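Local atomic coordinates of glycosylation Associate Protein 2 (Streptococcus agalactiae serotype V, PDB entry 6OYC), a protein that probably acts, as part of the Gap123 complex, in the glycosylation and accessory Sec export of a serine-rich surface adhesin, and is thought to contribute to sugar binding. Residues 176-181 and 257-262. Numbering follows the deposited sequence.
Sequences YNIPFS and LHRRNG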
ATOM      1  N   TYR B 176     -18.530   1.296 -16.748  1.00 26.89           N
ATOM      2  CA  TYR B 176     -18.577  -0.009 -16.097  1.00 30.30           C
ATOM      3  C   TYR B 176     -18.993   0.091 -14.636  1.00 28.91           C
ATOM      4  O   TYR B 176     -18.958   1.157 -14.019  1.00 29.30           O
ATOM      5  CB  TYR B 176     -17.226  -0.718 -16.207  1.00 29.16           C
ATOM      6  CG  TYR B 176     -16.969  -1.147 -17.619  1.00 31.17           C
ATOM      7  CD1 TYR B 176     -17.519  -2.321 -18.114  1.00 28.37           C
ATOM      8  CD2 TYR B 176     -16.215  -0.352 -18.482  1.00 33.80           C
ATOM      9  CE1 TYR B 176     -17.300  -2.711 -19.421  1.00 32.32           C
ATOM     10  CE2 TYR B 176     -15.995  -0.737 -19.789  1.00 33.55           C
ATOM     11  CZ  TYR B 176     -16.543  -1.912 -20.259  1.00 31.90           C
ATOM     12  OH  TYR B 176     -16.328  -2.290 -21.576  1.00 31.03           O
ATOM     13  N   ASN B 177     -19.380  -1.048 -14.082  1.00 27.90           N
ATOM     14  CA  ASN B 177     -19.816  -1.104 -12.698  1.00 27.64           C
ATOM     15  C   ASN B 177     -18.700  -1.623 -11.806  1.00 32.28           C
ATOM     16  O   ASN B 177     -17.831  -2.389 -12.235  1.00 31.94           O
ATOM     17  CB  ASN B 177     -21.060  -1.978 -12.561  1.00 26.93           C
ATOM     18  CG  ASN B 177     -22.218  -1.446 -13.398  1.00 29.66           C
ATOM     19  OD1 ASN B 177     -22.674  -2.095 -14.345  1.00 29.63           O
ATOM     20  ND2 ASN B 177     -22.674  -0.238 -13.070  1.00 27.10           N
ATOM     21  N   ILE B 178     -18.742  -1.198 -10.552  1.00 31.73           N
ATOM     22  CA  ILE B 178     -17.744  -1.530  -9.545  1.00 27.03           C
ATOM     23  C   ILE B 178     -18.367  -2.535  -8.587  1.00 30.89           C
ATOM     24  O   ILE B 178     -19.378  -2.215  -7.947  1.00 31.32           O
ATOM     25  CB  ILE B 178     -17.284  -0.282  -8.789  1.00 29.98           C
ATOM     26  CG1 ILE B 178     -16.740   0.753  -9.766  1.00 31.69           C
ATOM     27  CG2 ILE B 178     -16.230  -0.648  -7.774  1.00 30.54           C
ATOM     28  CD1 ILE B 178     -16.368   2.055  -9.105  1.00 30.87           C
ATOM     29  N   PRO B 179     -17.807  -3.736  -8.449  1.00 29.75           N
ATOM     30  CA  PRO B 179     -18.333  -4.699  -7.476  1.00 31.10           C
ATOM     31  C   PRO B 179     -18.396  -4.090  -6.083  1.00 34.12           C
ATOM     32  O   PRO B 179     -17.444  -3.477  -5.610  1.00 32.52           O
ATOM     33  CB  PRO B 179     -17.318  -5.850  -7.532  1.00 30.79           C
ATOM     34  CG  PRO B 179     -16.610  -5.682  -8.860  1.00 35.86           C
ATOM     35  CD  PRO B 179     -16.563  -4.200  -9.087  1.00 32.48           C
ATOM     36  N   PHE B 180     -19.535  -4.250  -5.437  1.00 30.25           N
ATOM     37  CA  PHE B 180     -19.769  -3.711  -4.111  1.00 33.36           C
ATOM     38  C   PHE B 180     -20.052  -4.874  -3.176  1.00 32.90           C
ATOM     39  O   PHE B 180     -21.006  -5.624  -3.386  1.00 29.97           O
ATOM     40  CB  PHE B 180     -20.942  -2.728  -4.129  1.00 33.03           C
ATOM     41  CG  PHE B 180     -21.201  -2.061  -2.813  1.00 33.06           C
ATOM     42  CD1 PHE B 180     -21.934  -2.705  -1.826  1.00 31.05           C
ATOM     43  CD2 PHE B 180     -20.719  -0.783  -2.570  1.00 29.44           C
ATOM     44  CE1 PHE B 180     -22.177  -2.094  -0.619  1.00 32.17           C
ATOM     45  CE2 PHE B 180     -20.968  -0.157  -1.369  1.00 29.20           C
ATOM     46  CZ  PHE B 180     -21.701  -0.811  -0.391  1.00 32.84           C
ATOM     47  N   SER B 181     -19.234  -5.014  -2.147  1.00 34.93           N
ATOM     48  CA  SER B 181     -19.360  -6.122  -1.223  1.00 33.39           C
ATOM     49  C   SER B 181     -20.185  -5.720  -0.009  1.00 34.03           C
ATOM     50  O   SER B 181     -20.152  -4.573   0.450  1.00 31.40           O
ATOM     51  CB  SER B 181     -17.974  -6.594  -0.776  1.00 34.70           C
ATOM     52  OG  SER B 181     -18.059  -7.531   0.293  1.00 35.55           O
ATOM     53  N   LEU B 257      -9.788   6.565 -11.106  1.00 33.83           N
ATOM     54  CA  LEU B 257     -10.678   6.335  -9.975  1.00 32.61           C
ATOM     55  C   LEU B 257     -10.284   5.000  -9.351  1.00 30.37           C
ATOM     56  O   LEU B 257     -10.426   3.948  -9.985  1.00 31.85           O
ATOM     57  CB  LEU B 257     -12.144   6.339 -10.422  1.00 29.32           C
ATOM     58  CG  LEU B 257     -13.152   5.724  -9.452  1.00 30.84           C
ATOM     59  CD1 LEU B 257     -13.220   6.565  -8.177  1.00 30.21           C
ATOM     60  CD2 LEU B 257     -14.545   5.612 -10.091  1.00 29.70           C
ATOM     61  N   HIS B 258      -9.779   5.043  -8.117  1.00 33.95           N
ATOM     62  CA  HIS B 258      -9.362   3.851  -7.390  1.00 29.26           C
ATOM     63  C   HIS B 258     -10.536   3.269  -6.635  1.00 29.61           C
ATOM     64  O   HIS B 258     -11.309   4.006  -6.011  1.00 28.51           O
ATOM     65  CB  HIS B 258      -8.258   4.165  -6.379  1.00 27.16           C
ATOM     66  CG  HIS B 258      -7.035   4.767  -6.981  1.00 32.19           C
ATOM     67  ND1 HIS B 258      -5.918   4.022  -7.289  1.00 31.02           N
ATOM     68  CD2 HIS B 258      -6.737   6.047  -7.308  1.00 32.11           C
ATOM     69  CE1 HIS B 258      -4.988   4.816  -7.788  1.00 30.89           C
ATOM     70  NE2 HIS B 258      -5.457   6.050  -7.805  1.00 34.78           N
ATOM     71  N   ARG B 259     -10.618   1.939  -6.619  1.00 27.63           N
ATOM     72  CA  ARG B 259     -11.546   1.249  -5.732  1.00 28.03           C
ATOM     73  C   ARG B 259     -10.812   0.133  -5.004  1.00 30.24           C
ATOM     74  O   ARG B 259     -10.030  -0.600  -5.613  1.00 33.18           O
ATOM     75  CB  ARG B 259     -12.752   0.705  -6.507  1.00 30.55           C
ATOM     76  CG  ARG B 259     -12.435  -0.395  -7.518  1.00 30.51           C
ATOM     77  CD  ARG B 259     -12.832  -1.713  -6.917  1.00 29.72           C
ATOM     78  NE  ARG B 259     -12.836  -2.776  -7.904  1.00 35.06           N
ATOM     79  CZ  ARG B 259     -12.914  -4.068  -7.603  1.00 38.72           C
ATOM     80  NH1 ARG B 259     -12.996  -4.455  -6.332  1.00 36.85           N
ATOM     81  NH2 ARG B 259     -12.916  -4.968  -8.567  1.00 38.75           N
ATOM     82  N   ARG B 260     -11.054   0.009  -3.696  1.00 33.79           N
ATOM     83  CA  ARG B 260     -10.259  -0.859  -2.829  1.00 28.69           C
ATOM     84  C   ARG B 260     -11.147  -1.594  -1.835  1.00 29.99           C
ATOM     85  O   ARG B 260     -12.180  -1.075  -1.390  1.00 31.02           O
ATOM     86  CB  ARG B 260      -9.189  -0.053  -2.053  1.00 29.71           C
ATOM     87  CG  ARG B 260      -8.127   0.563  -2.953  1.00 31.80           C
ATOM     88  CD  ARG B 260      -7.302   1.671  -2.276  1.00 29.37           C
ATOM     89  NE  ARG B 260      -6.455   2.337  -3.266  1.00 27.13           N
ATOM     90  CZ  ARG B 260      -6.141   3.626  -3.229  1.00 27.65           C
ATOM     91  NH1 ARG B 260      -6.589   4.386  -2.238  1.00 26.75           N
ATOM     92  NH2 ARG B 260      -5.365   4.147  -4.169  1.00 24.66           N
ATOM     93  N   ASN B 261     -10.732  -2.812  -1.478  1.00 30.99           N
ATOM     94  CA  ASN B 261     -11.288  -3.455  -0.289  1.00 30.30           C
ATOM     95  C   ASN B 261     -10.805  -2.673   0.931  1.00 32.95           C
ATOM     96  O   ASN B 261      -9.596  -2.574   1.171  1.00 30.63           O
ATOM     97  CB  ASN B 261     -10.856  -4.916  -0.190  1.00 31.40           C
ATOM     98  CG  ASN B 261     -11.385  -5.796  -1.335  1.00 35.04           C
ATOM     99  OD1 ASN B 261     -12.106  -5.340  -2.241  1.00 32.75           O
ATOM    100  ND2 ASN B 261     -11.007  -7.070  -1.298  1.00 33.92           N
ATOM    101  N   GLY B 262     -11.742  -2.096   1.681  1.00 32.75           N
ATOM    102  CA  GLY B 262     -11.407  -1.182   2.758  1.00 30.00           C
ATOM    103  C   GLY B 262     -11.679  -1.747   4.140  1.00 31.52           C
ATOM    104  O   GLY B 262     -12.478  -2.672   4.316  1.00 29.33           O
TER
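This contact belongs to a beta-sandwich-like packing of two antiparallel sheets, face to face in the all-beta part of the chain, where Ile178 and Pro179 of strand 168-180 meet Leu257 and Arg259 of strand 251-262. The axes of strands 178-180 and 257-262 come within 8.9 Å and run 22° from parallel. The contact is made by side chains alone. Ile178 points across the gap and divides its two branches. Its CG2 lies along the aliphatic part of Arg259, 3.7 Å from Arg259 CD and 3.8 Å from Arg259 CG. Its CG1 stands anti to the carbonyl carbon (chi1 -57°), and from there CD1 reaches the CD2 methyl of Leu257 at 4.1 Å. Leu135, Leu188 and Leu240 also touch Ile178 and continue this apolar layer.

Arg259 carries the contact from the buried layer to its more open margin. The Arg259 chain turns at chi2 (102°). It then passes Ile178 and ends beside the exposed Pro179. The two side chains cross at about a right angle, with Pro179 CD over one face of the guanidinium, 3.7 Å above the plane and off its centre. The charged end has polar partners too. NH2 makes a hydrogen bond to a glycerol, probably from the crystallisation liquor, and a long, weak ion pair with Glu133. That same nitrogen, Arg259 NH2, also touches the proline ring, 3.8 Å from both Pro179 CG and Pro179 CD.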